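Local atomic coordinates of response regulator receiver (Brucella melitensis biovar Abortus, PDB entry 4G97), a protein that probably relays phosphorylation of its receiver domain to its sigma-factor-like domain, which would then capture an anti-sigma factor in the general stress response. Residues Ala92-Gln97 with Glu114-Asp119; Gln97-Val102 with Met245-Ile250; Glu37-Ile40 with Gly44-Pro47. All coordinates share one frame; numbering follows the deposited sequence.

Contact 1 (Ala92-Gln97 with Glu114-Asp119); sequences APLPRQ and EILEVD
The start of helix 94-104 faces the end of helix 109-116, and the backbones come nearest at Gln-97 and Leu-116, whose CA atoms are 8.3 Å apart. Leu-116 is the residue of 114-119 that meets both Leu-94 and Gln-97. Its CG lies beside the backbone N, with chi1 -70°. Its CB is directed toward the other segment, and CD2 reaches it. The touching is done by this one methyl group. On one side CD2 of Leu-116 approaches OE1 of Gln-97 at 3.4 Å. This is a methyl against an amide oxygen, a van der Waals contact. CB of Gln-97 backs it up, 4.2 Å from the same CD2 of Leu-116. The second neighbour is Leu-94. CD1 of Leu-94 stands 4.2 Å from CD2 of Leu-116, and the two side chains lie alongside, heading opposite ways. Leu-94 is partly exposed, whereas Gln-97 is buried.

Gln-97 extends beyond CG, with chi2 -176°. This carries the amide to the start of its own segment. There NE2 of Gln-97 makes a weak hydrogen bond to the O of Ala-92, 3.4 Å long. The amide thus spans, weakly, from the helix back to the preceding loop, while OE1 lies against the Leu-116 methyl. Pro-93 is the N-cap of that helix. Helix 120-135 adds Leu-126 against Leu-94 and Phe-123 against Val-118.

Directly after Leu-116 the chain turns away. Glu-117 has positive phi and is the C-prime residue of a Schellman motif, and Asp-119 is the N-cap of helix 120-135. Two helices joined by so short a turn, with helix 94-104 packed against them, are consistent with the helix-turn-helix of a sigma-like domain.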
ATOM      1  N   ALA A  92      -7.118  -8.034   5.675  1.00 70.62           N
ATOM      2  CA  ALA A  92      -8.086  -7.894   4.581  1.00 69.49           C
ATOM      3  C   ALA A  92      -8.408  -9.285   3.953  1.00 70.01           C
ATOM      4  O   ALA A  92      -7.614 -10.213   4.131  1.00 68.94           O
ATOM      5  CB  ALA A  92      -7.530  -6.939   3.521  1.00 70.19           C
ATOM      6  N   PRO A  93      -9.541  -9.462   3.219  1.00 64.48           N
ATOM      7  CA  PRO A  93      -9.853 -10.797   2.658  1.00 63.61           C
ATOM      8  C   PRO A  93      -8.902 -11.345   1.583  1.00 65.60           C
ATOM      9  O   PRO A  93      -8.080 -10.602   1.029  1.00 66.43           O
ATOM     10  CB  PRO A  93     -11.282 -10.631   2.119  1.00 65.42           C
ATOM     11  CG  PRO A  93     -11.421  -9.183   1.852  1.00 70.09           C
ATOM     12  CD  PRO A  93     -10.624  -8.498   2.929  1.00 65.71           C
ATOM     13  N   LEU A  94      -9.049 -12.658   1.276  1.00 58.61           N
ATOM     14  CA  LEU A  94      -8.270 -13.426   0.297  1.00 56.17           C
ATOM     15  C   LEU A  94      -8.236 -12.842  -1.121  1.00 55.55           C
ATOM     16  O   LEU A  94      -7.141 -12.810  -1.680  1.00 54.64           O
ATOM     17  CB  LEU A  94      -8.682 -14.911   0.294  1.00 56.22           C
ATOM     18  CG  LEU A  94      -7.573 -15.937   0.035  1.00 60.64           C
ATOM     19  CD1 LEU A  94      -6.724 -16.166   1.292  1.00 60.58           C
ATOM     20  CD2 LEU A  94      -8.169 -17.268  -0.401  1.00 62.52           C
ATOM     21  N   PRO A  95      -9.349 -12.341  -1.734  1.00 49.54           N
ATOM     22  CA  PRO A  95      -9.228 -11.746  -3.082  1.00 48.31           C
ATOM     23  C   PRO A  95      -8.403 -10.454  -3.060  1.00 48.68           C
ATOM     24  O   PRO A  95      -7.689 -10.173  -4.013  1.00 47.19           O
ATOM     25  CB  PRO A  95     -10.686 -11.482  -3.495  1.00 50.21           C
ATOM     26  CG  PRO A  95     -11.512 -12.286  -2.567  1.00 54.63           C
ATOM     27  CD  PRO A  95     -10.752 -12.293  -1.276  1.00 50.56           C
ATOM     28  N   ARG A  96      -8.471  -9.689  -1.952  1.00 44.48           N
ATOM     29  CA  ARG A  96      -7.669  -8.467  -1.787  1.00 42.96           C
ATOM     30  C   ARG A  96      -6.190  -8.825  -1.629  1.00 45.13           C
ATOM     31  O   ARG A  96      -5.351  -8.149  -2.211  1.00 43.72           O
ATOM     32  CB  ARG A  96      -8.195  -7.578  -0.654  1.00 40.49           C
ATOM     33  CG  ARG A  96      -9.483  -6.894  -1.070  1.00 43.46           C
ATOM     34  CD  ARG A  96     -10.013  -5.901  -0.066  1.00 47.17           C
ATOM     35  NE  ARG A  96     -11.176  -5.197  -0.620  1.00 47.01           N
ATOM     36  CZ  ARG A  96     -11.123  -4.074  -1.324  1.00 51.40           C
ATOM     37  NH1 ARG A  96      -9.955  -3.477  -1.553  1.00 39.67           N
ATOM     38  NH2 ARG A  96     -12.239  -3.525  -1.791  1.00 40.09           N
ATOM     39  N   GLN A  97      -5.883  -9.955  -0.952  1.00 41.65           N
ATOM     40  CA  GLN A  97      -4.512 -10.474  -0.822  1.00 41.16           C
ATOM     41  C   GLN A  97      -3.980 -10.859  -2.202  1.00 44.47           C
ATOM     42  O   GLN A  97      -2.842 -10.538  -2.535  1.00 42.92           O
ATOM     43  CB  GLN A  97      -4.483 -11.717   0.073  1.00 42.60           C
ATOM     44  CG  GLN A  97      -4.825 -11.443   1.524  1.00 52.30           C
ATOM     45  CD  GLN A  97      -4.695 -12.671   2.377  1.00 62.16           C
ATOM     46  OE1 GLN A  97      -3.735 -13.434   2.267  1.00 52.42           O
ATOM     47  NE2 GLN A  97      -5.645 -12.857   3.280  1.00 55.03           N
ATOM     48  N   GLU A 114       1.107 -19.803  -5.522  1.00 40.28           N
ATOM     49  CA  GLU A 114       1.995 -20.594  -4.674  1.00 39.29           C
ATOM     50  C   GLU A 114       2.078 -19.935  -3.283  1.00 41.89           C
ATOM     51  O   GLU A 114       1.994 -20.642  -2.277  1.00 40.73           O
ATOM     52  CB  GLU A 114       3.377 -20.745  -5.328  1.00 40.46           C
ATOM     53  CG  GLU A 114       4.303 -21.648  -4.524  1.00 49.81           C
ATOM     54  CD  GLU A 114       5.752 -21.691  -4.956  1.00 58.85           C
ATOM     55  OE1 GLU A 114       6.086 -21.096  -6.005  1.00 43.25           O
ATOM     56  OE2 GLU A 114       6.558 -22.323  -4.239  1.00 61.46           O
ATOM     57  N   ILE A 115       2.165 -18.566  -3.225  1.00 37.20           N
ATOM     58  CA  ILE A 115       2.164 -17.825  -1.952  1.00 35.29           C
ATOM     59  C   ILE A 115       0.876 -18.105  -1.177  1.00 39.77           C
ATOM     60  O   ILE A 115       0.936 -18.352   0.034  1.00 39.33           O
ATOM     61  CB  ILE A 115       2.377 -16.293  -2.173  1.00 36.96           C
ATOM     62  CG1 ILE A 115       3.840 -16.002  -2.557  1.00 35.75           C
ATOM     63  CG2 ILE A 115       1.935 -15.469  -0.954  1.00 35.33           C
ATOM     64  CD1 ILE A 115       4.059 -14.752  -3.198  1.00 35.66           C
ATOM     65  N   LEU A 116      -0.281 -18.061  -1.870  1.00 39.06           N
ATOM     66  CA  LEU A 116      -1.580 -18.276  -1.224  1.00 40.95           C
ATOM     67  C   LEU A 116      -1.972 -19.748  -1.025  1.00 47.21           C
ATOM     68  O   LEU A 116      -2.943 -20.009  -0.317  1.00 47.02           O
ATOM     69  CB  LEU A 116      -2.708 -17.491  -1.902  1.00 41.32           C
ATOM     70  CG  LEU A 116      -2.685 -15.970  -1.739  1.00 46.34           C
ATOM     71  CD1 LEU A 116      -3.700 -15.330  -2.635  1.00 46.36           C
ATOM     72  CD2 LEU A 116      -2.881 -15.537  -0.275  1.00 47.88           C
ATOM     73  N   GLU A 117      -1.207 -20.693  -1.611  1.00 45.51           N
ATOM     74  CA  GLU A 117      -1.420 -22.151  -1.481  1.00 46.63           C
ATOM     75  C   GLU A 117      -2.762 -22.572  -2.080  1.00 53.04           C
ATOM     76  O   GLU A 117      -3.571 -23.225  -1.419  1.00 53.37           O
ATOM     77  CB  GLU A 117      -1.293 -22.627  -0.016  1.00 47.69           C
ATOM     78  CG  GLU A 117       0.044 -22.333   0.637  1.00 56.75           C
ATOM     79  CD  GLU A 117       0.297 -23.025   1.960  1.00 67.62           C
ATOM     80  OE1 GLU A 117      -0.681 -23.371   2.662  1.00 71.88           O
ATOM     81  OE2 GLU A 117       1.485 -23.173   2.321  1.00 64.22           O
ATOM     82  N   VAL A 118      -2.998 -22.142  -3.326  1.00 51.25           N
ATOM     83  CA  VAL A 118      -4.198 -22.413  -4.118  1.00 52.13           C
ATOM     84  C   VAL A 118      -3.730 -22.806  -5.510  1.00 59.53           C
ATOM     85  O   VAL A 118      -2.607 -22.453  -5.894  1.00 59.06           O
ATOM     86  CB  VAL A 118      -5.210 -21.215  -4.171  1.00 55.43           C
ATOM     87  CG1 VAL A 118      -5.781 -20.896  -2.792  1.00 55.48           C
ATOM     88  CG2 VAL A 118      -4.599 -19.969  -4.808  1.00 54.95           C
ATOM     89  N   ASP A 119      -4.580 -23.541  -6.260  1.00 58.66           N
ATOM     90  CA  ASP A 119      -4.304 -23.941  -7.642  1.00 59.56           C
ATOM     91  C   ASP A 119      -4.471 -22.708  -8.517  1.00 65.65           C
ATOM     92  O   ASP A 119      -5.233 -21.808  -8.145  1.00 65.70           O
ATOM     93  CB  ASP A 119      -5.284 -25.024  -8.083  1.00 60.43           C
TER

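Contact 2 (Gln97-Val102 with Met245-Ile250)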
ATOM      1  N   GLN A  97      -5.883  -9.955  -0.952  1.00 41.65           N
ATOM      2  CA  GLN A  97      -4.512 -10.474  -0.822  1.00 41.16           C
ATOM      3  C   GLN A  97      -3.980 -10.859  -2.202  1.00 44.47           C
ATOM      4  O   GLN A  97      -2.842 -10.538  -2.535  1.00 42.92           O
ATOM      5  CB  GLN A  97      -4.483 -11.717   0.073  1.00 42.60           C
ATOM      6  CG  GLN A  97      -4.825 -11.443   1.524  1.00 52.30           C
ATOM      7  CD  GLN A  97      -4.695 -12.671   2.377  1.00 62.16           C
ATOM      8  OE1 GLN A  97      -3.735 -13.434   2.267  1.00 52.42           O
ATOM      9  NE2 GLN A  97      -5.645 -12.857   3.280  1.00 55.03           N
ATOM     10  N   ALA A  98      -4.832 -11.514  -3.021  1.00 40.41           N
ATOM     11  CA  ALA A  98      -4.465 -11.974  -4.348  1.00 39.28           C
ATOM     12  C   ALA A  98      -4.124 -10.802  -5.263  1.00 41.55           C
ATOM     13  O   ALA A  98      -3.057 -10.796  -5.884  1.00 41.41           O
ATOM     14  CB  ALA A  98      -5.587 -12.837  -4.930  1.00 40.07           C
ATOM     15  N   PHE A  99      -4.989  -9.777  -5.297  1.00 36.59           N
ATOM     16  CA  PHE A  99      -4.771  -8.589  -6.123  1.00 35.75           C
ATOM     17  C   PHE A  99      -3.536  -7.814  -5.670  1.00 36.42           C
ATOM     18  O   PHE A  99      -2.754  -7.351  -6.519  1.00 36.46           O
ATOM     19  CB  PHE A  99      -6.023  -7.690  -6.119  1.00 38.35           C
ATOM     20  CG  PHE A  99      -6.111  -6.798  -7.336  1.00 40.41           C
ATOM     21  CD1 PHE A  99      -6.765  -7.226  -8.486  1.00 44.10           C
ATOM     22  CD2 PHE A  99      -5.537  -5.533  -7.334  1.00 42.69           C
ATOM     23  CE1 PHE A  99      -6.819  -6.410  -9.623  1.00 44.74           C
ATOM     24  CE2 PHE A  99      -5.598  -4.715  -8.470  1.00 45.82           C
ATOM     25  CZ  PHE A  99      -6.246  -5.157  -9.602  1.00 44.01           C
ATOM     26  N   LEU A 100      -3.325  -7.712  -4.337  1.00 30.57           N
ATOM     27  CA  LEU A 100      -2.163  -7.008  -3.788  1.00 29.84           C
ATOM     28  C   LEU A 100      -0.863  -7.689  -4.228  1.00 32.92           C
ATOM     29  O   LEU A 100       0.035  -7.006  -4.699  1.00 33.02           O
ATOM     30  CB  LEU A 100      -2.230  -6.854  -2.256  1.00 29.99           C
ATOM     31  CG  LEU A 100      -3.257  -5.830  -1.691  1.00 35.73           C
ATOM     32  CD1 LEU A 100      -3.185  -5.793  -0.193  1.00 35.14           C
ATOM     33  CD2 LEU A 100      -3.004  -4.408  -2.206  1.00 39.58           C
ATOM     34  N   LEU A 101      -0.799  -9.024  -4.154  1.00 28.89           N
ATOM     35  CA  LEU A 101       0.386  -9.809  -4.555  1.00 29.55           C
ATOM     36  C   LEU A 101       0.795  -9.589  -5.993  1.00 35.46           C
ATOM     37  O   LEU A 101       1.989  -9.558  -6.285  1.00 34.69           O
ATOM     38  CB  LEU A 101       0.185 -11.321  -4.290  1.00 29.44           C
ATOM     39  CG  LEU A 101       0.163 -11.754  -2.818  1.00 33.25           C
ATOM     40  CD1 LEU A 101      -0.401 -13.148  -2.680  1.00 32.85           C
ATOM     41  CD2 LEU A 101       1.535 -11.612  -2.163  1.00 32.96           C
ATOM     42  N   VAL A 102      -0.189  -9.445  -6.893  1.00 34.75           N
ATOM     43  CA  VAL A 102       0.077  -9.211  -8.303  1.00 35.84           C
ATOM     44  C   VAL A 102       0.237  -7.723  -8.623  1.00 39.12           C
ATOM     45  O   VAL A 102       1.284  -7.337  -9.135  1.00 38.39           O
ATOM     46  CB  VAL A 102      -0.897  -9.959  -9.276  1.00 41.29           C
ATOM     47  CG1 VAL A 102      -0.732 -11.471  -9.168  1.00 41.42           C
ATOM     48  CG2 VAL A 102      -2.347  -9.577  -9.029  1.00 41.77           C
ATOM     49  N   MET A 245      -1.006  -0.695  -9.481  1.00 28.79           N
ATOM     50  CA  MET A 245      -0.459  -0.546  -8.130  1.00 28.36           C
ATOM     51  C   MET A 245      -1.209   0.598  -7.423  1.00 30.57           C
ATOM     52  O   MET A 245      -1.618   0.442  -6.277  1.00 28.17           O
ATOM     53  CB  MET A 245       1.066  -0.300  -8.157  1.00 30.24           C
ATOM     54  CG  MET A 245       1.651  -0.065  -6.775  1.00 33.63           C
ATOM     55  SD  MET A 245       3.388   0.428  -6.799  1.00 37.65           S
ATOM     56  CE  MET A 245       4.150  -1.142  -7.114  1.00 35.75           C
ATOM     57  N   VAL A 246      -1.414   1.713  -8.135  1.00 28.33           N
ATOM     58  CA  VAL A 246      -2.143   2.909  -7.676  1.00 28.84           C
ATOM     59  C   VAL A 246      -3.611   2.551  -7.402  1.00 31.92           C
ATOM     60  O   VAL A 246      -4.127   2.828  -6.319  1.00 31.50           O
ATOM     61  CB  VAL A 246      -2.010   4.066  -8.697  1.00 33.23           C
ATOM     62  CG1 VAL A 246      -2.929   5.226  -8.334  1.00 33.39           C
ATOM     63  CG2 VAL A 246      -0.559   4.543  -8.786  1.00 33.06           C
ATOM     64  N   LYS A 247      -4.254   1.910  -8.370  1.00 27.97           N
ATOM     65  CA  LYS A 247      -5.634   1.441  -8.279  1.00 28.52           C
ATOM     66  C   LYS A 247      -5.844   0.585  -7.006  1.00 32.52           C
ATOM     67  O   LYS A 247      -6.792   0.824  -6.243  1.00 31.39           O
ATOM     68  CB  LYS A 247      -5.947   0.636  -9.547  1.00 30.60           C
ATOM     69  CG  LYS A 247      -7.314  -0.029  -9.572  1.00 41.97           C
ATOM     70  CD  LYS A 247      -7.665  -0.523 -10.970  1.00 48.57           C
ATOM     71  CE  LYS A 247      -7.320  -1.969 -11.217  1.00 54.59           C
ATOM     72  NZ  LYS A 247      -7.586  -2.363 -12.628  1.00 63.29           N
ATOM     73  N   ALA A 248      -4.938  -0.392  -6.783  1.00 27.49           N
ATOM     74  CA  ALA A 248      -4.976  -1.307  -5.649  1.00 26.40           C
ATOM     75  C   ALA A 248      -4.828  -0.595  -4.336  1.00 30.14           C
ATOM     76  O   ALA A 248      -5.558  -0.911  -3.403  1.00 31.13           O
ATOM     77  CB  ALA A 248      -3.883  -2.359  -5.782  1.00 26.38           C
ATOM     78  N   LEU A 249      -3.870   0.335  -4.239  1.00 26.36           N
ATOM     79  CA  LEU A 249      -3.631   1.040  -2.992  1.00 25.95           C
ATOM     80  C   LEU A 249      -4.722   2.049  -2.651  1.00 29.91           C
ATOM     81  O   LEU A 249      -5.060   2.173  -1.484  1.00 28.32           O
ATOM     82  CB  LEU A 249      -2.232   1.614  -2.906  1.00 25.36           C
ATOM     83  CG  LEU A 249      -1.122   0.546  -2.877  1.00 28.45           C
ATOM     84  CD1 LEU A 249       0.225   1.180  -3.105  1.00 26.94           C
ATOM     85  CD2 LEU A 249      -1.150  -0.262  -1.574  1.00 27.99           C
ATOM     86  N   ILE A 250      -5.330   2.696  -3.669  1.00 26.12           N
ATOM     87  CA  ILE A 250      -6.477   3.580  -3.430  1.00 26.26           C
ATOM     88  C   ILE A 250      -7.637   2.742  -2.898  1.00 30.92           C
ATOM     89  O   ILE A 250      -8.266   3.129  -1.911  1.00 32.28           O
ATOM     90  CB  ILE A 250      -6.896   4.435  -4.661  1.00 29.09           C
ATOM     91  CG1 ILE A 250      -5.797   5.445  -4.992  1.00 28.68           C
ATOM     92  CG2 ILE A 250      -8.230   5.179  -4.367  1.00 31.05           C
ATOM     93  CD1 ILE A 250      -5.962   6.091  -6.358  1.00 32.98           C
TER
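Segments 97-102 and 245-250, both helical, run roughly antiparallel, with 146° between their directions and 9.9 Å between the axes of these short segments. The backbones are nearest at Leu-100 and Ala-248, whose CA atoms are 6.6 Å apart. The small Ala-248 allows this. Its CB points at the other helix and packs against two larger side chains, Phe-99 and Leu-100.

Phe-99 comes to Ala-248 with the edge of its ring. CD2 of Phe-99 is 3.9 Å from CB of Ala-248, and its neighbour CE2 is 4.0 Å from the same methyl. The methyl lies near the ring plane, so it meets the rim and not the pi face. Leu-100 meets the same methyl from another direction. Its CD2 is 4.2 Å from CB of Ala-248.

The far end of the phenyl ring touches Lys-247. CZ of Phe-99 lies 3.7 Å from CE of Lys-247, and the lysine chain runs roughly perpendicular to the phenylalanine side chain. The lysine contributes its aliphatic part here. Its chain leaves with CG opposite the backbone N and bends at chi3 (95°), which brings CE close to CZ. Beyond CE, the ammonium group has a long, weak ion pair with Asp-244. The contacts across the helices are between carbon atoms, and three of the four residues are buried.

Helix 120-135 supplies Ala-130 and Ile-134 against Phe-99. Helix 11-22 supplies Ala-20 and Leu-21 against Leu-100. Helix 243-265 is the last helix of the receiver domain, a CheY-like fold with a parallel five-stranded sheet of order 2-1-3-4-5. This packing joins that helix to helix 94-104 of the sigma-like region, consistent with the receiver packing on the sigma-like domain in PhyR proteins.

Contact 3 (Glu37-Ile40 with Gly44-Pro47)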
ATOM      1  N   GLU A  37      10.483 -13.332  14.029  1.00 47.69           N
ATOM      2  CA  GLU A  37      10.901 -13.936  15.298  1.00 47.94           C
ATOM      3  C   GLU A  37      10.521 -15.421  15.376  1.00 53.94           C
ATOM      4  O   GLU A  37      11.251 -16.193  15.998  1.00 55.01           O
ATOM      5  CB  GLU A  37      10.452 -13.125  16.529  1.00 48.99           C
ATOM      6  CG  GLU A  37      11.185 -11.796  16.705  1.00 59.54           C
ATOM      7  CD  GLU A  37      12.686 -11.784  16.453  1.00 80.98           C
ATOM      8  OE1 GLU A  37      13.416 -12.548  17.126  1.00 72.65           O
ATOM      9  OE2 GLU A  37      13.131 -11.009  15.573  1.00 74.58           O
ATOM     10  N   ALA A  38       9.446 -15.830  14.669  1.00 50.96           N
ATOM     11  CA  ALA A  38       9.016 -17.229  14.576  1.00 51.66           C
ATOM     12  C   ALA A  38      10.044 -18.056  13.759  1.00 57.02           C
ATOM     13  O   ALA A  38      10.374 -19.185  14.140  1.00 56.40           O
ATOM     14  CB  ALA A  38       7.633 -17.319  13.938  1.00 52.56           C
ATOM     15  N   LEU A  39      10.570 -17.461  12.664  1.00 54.08           N
ATOM     16  CA  LEU A  39      11.556 -18.052  11.759  1.00 53.92           C
ATOM     17  C   LEU A  39      12.929 -18.245  12.430  1.00 58.19           C
ATOM     18  O   LEU A  39      13.577 -19.278  12.238  1.00 56.34           O
ATOM     19  CB  LEU A  39      11.687 -17.175  10.500  1.00 53.88           C
ATOM     20  CG  LEU A  39      12.612 -17.682   9.395  1.00 58.37           C
ATOM     21  CD1 LEU A  39      12.110 -18.993   8.825  1.00 58.74           C
ATOM     22  CD2 LEU A  39      12.763 -16.643   8.301  1.00 59.62           C
ATOM     23  N   ILE A  40      13.367 -17.233  13.187  1.00 56.51           N
ATOM     24  CA  ILE A  40      14.629 -17.229  13.924  1.00 57.05           C
ATOM     25  C   ILE A  40      14.606 -18.350  14.974  1.00 61.73           C
ATOM     26  O   ILE A  40      15.584 -19.092  15.085  1.00 62.12           O
ATOM     27  CB  ILE A  40      14.920 -15.800  14.502  1.00 60.06           C
ATOM     28  CG1 ILE A  40      15.313 -14.817  13.360  1.00 60.40           C
ATOM     29  CG2 ILE A  40      15.997 -15.823  15.605  1.00 60.18           C
ATOM     30  CD1 ILE A  40      15.173 -13.317  13.684  1.00 65.27           C
ATOM     31  N   GLY A  44      13.221 -24.378  10.512  1.00 47.59           N
ATOM     32  CA  GLY A  44      12.539 -25.470   9.834  1.00 47.19           C
ATOM     33  C   GLY A  44      11.154 -25.141   9.321  1.00 50.22           C
ATOM     34  O   GLY A  44      10.653 -25.841   8.437  1.00 49.91           O
ATOM     35  N   ILE A  45      10.516 -24.083   9.875  1.00 46.58           N
ATOM     36  CA  ILE A  45       9.171 -23.631   9.470  1.00 45.67           C
ATOM     37  C   ILE A  45       9.159 -22.968   8.087  1.00 47.97           C
ATOM     38  O   ILE A  45       8.104 -22.887   7.457  1.00 46.97           O
ATOM     39  CB  ILE A  45       8.452 -22.771  10.540  1.00 48.53           C
ATOM     40  CG1 ILE A  45       9.135 -21.389  10.733  1.00 49.17           C
ATOM     41  CG2 ILE A  45       8.270 -23.557  11.851  1.00 49.07           C
ATOM     42  CD1 ILE A  45       8.318 -20.320  11.460  1.00 61.39           C
ATOM     43  N   PHE A  46      10.331 -22.482   7.625  1.00 44.24           N
ATOM     44  CA  PHE A  46      10.443 -21.843   6.322  1.00 43.76           C
ATOM     45  C   PHE A  46       9.924 -22.787   5.230  1.00 50.62           C
ATOM     46  O   PHE A  46      10.423 -23.905   5.127  1.00 50.45           O
ATOM     47  CB  PHE A  46      11.871 -21.386   6.033  1.00 44.12           C
ATOM     48  CG  PHE A  46      11.919 -20.368   4.920  1.00 44.44           C
ATOM     49  CD1 PHE A  46      11.476 -19.065   5.127  1.00 45.48           C
ATOM     50  CD2 PHE A  46      12.378 -20.718   3.656  1.00 44.90           C
ATOM     51  CE1 PHE A  46      11.510 -18.130   4.094  1.00 45.59           C
ATOM     52  CE2 PHE A  46      12.404 -19.782   2.620  1.00 47.09           C
ATOM     53  CZ  PHE A  46      11.978 -18.493   2.850  1.00 45.24           C
ATOM     54  N   PRO A  47       8.868 -22.408   4.464  1.00 47.96           N
ATOM     55  CA  PRO A  47       8.346 -23.329   3.441  1.00 47.12           C
ATOM     56  C   PRO A  47       9.342 -23.568   2.324  1.00 49.76           C
ATOM     57  O   PRO A  47      10.240 -22.753   2.102  1.00 47.87           O
ATOM     58  CB  PRO A  47       7.090 -22.617   2.907  1.00 48.64           C
ATOM     59  CG  PRO A  47       6.822 -21.504   3.855  1.00 53.33           C
ATOM     60  CD  PRO A  47       8.133 -21.129   4.454  1.00 49.16           C
TER
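Leu-39 and Phe-46 run obliquely to each other, with one leucine methyl lying at the root of the aromatic side chain. CD1 of Leu-39 is 3.7 Å from CB of Phe-46 and 3.8 Å from CD1 of its ring. The methyl comes to the ring at a slant. The second branch takes a lesser part, with CD2 of Leu-39 4.2 Å from CD1 of Phe-46. Leu-39 leaves its helix with CG opposite the backbone N (chi1 -176°). Together with chi2 of 63° this puts CD1, and less closely CD2, against Phe-46. The phenyl ring also has a neighbour within its own segment. CD of Pro-47 stands over one face, 3.8 Å above the plane of the Phe-46 ring and offset toward the rim.

Both segments belong to the sigma2 region of PhyR, an all-helical part whose sequence family is grouped with helix-turn-helix proteins. Residues 44-47 lie in the loop from helix 25-41 to helix 52-64, and here the loop folds back on the helix it has just left. Leu-3 and Ile-7 of helix 3-7 touch both Leu-39 and Phe-46, while Leu-59 of helix 52-64 touches both Leu-39 and Ile-45.

Ile-45 works on the outer part of the contact. Its CG1 sits between the backbone N and the carbonyl carbon, the crowded position, with chi1 68°. Beyond that the chain is extended, and it carries CD1 to the helix backbone. CD1 of Ile-45 lies 3.6 Å from the carbonyl O of Ala-38 and 4.0 Å from CB of Ala-38. Its inner carbon serves the leucine: CG1 of Ile-45 is 4.3 Å from CD1 of Leu-39. Nearby, the N of Gly-44 is hydrogen-bonded to the side chain of Asp-42.

Contact 3 comes first along the chain and closes before the others open. It lies in the sigma2 region, with its centre about 20 Å from that of contact 1 and about 27 Å from that of contact 2, and touches neither. Contacts 1 and 2 are close neighbours, with centres about 12 Å apart, and their segments alternate in sequence. Both use helix 94-104 and share Gln-97. They also touch directly: CD1 of Leu-116 lies 3.8 Å from CA of Ala-98. This one helix therefore packs on helix 109-116 within the sigma-like domain and on helix 243-265 of the receiver. It is a plausible route for coupling the two domains.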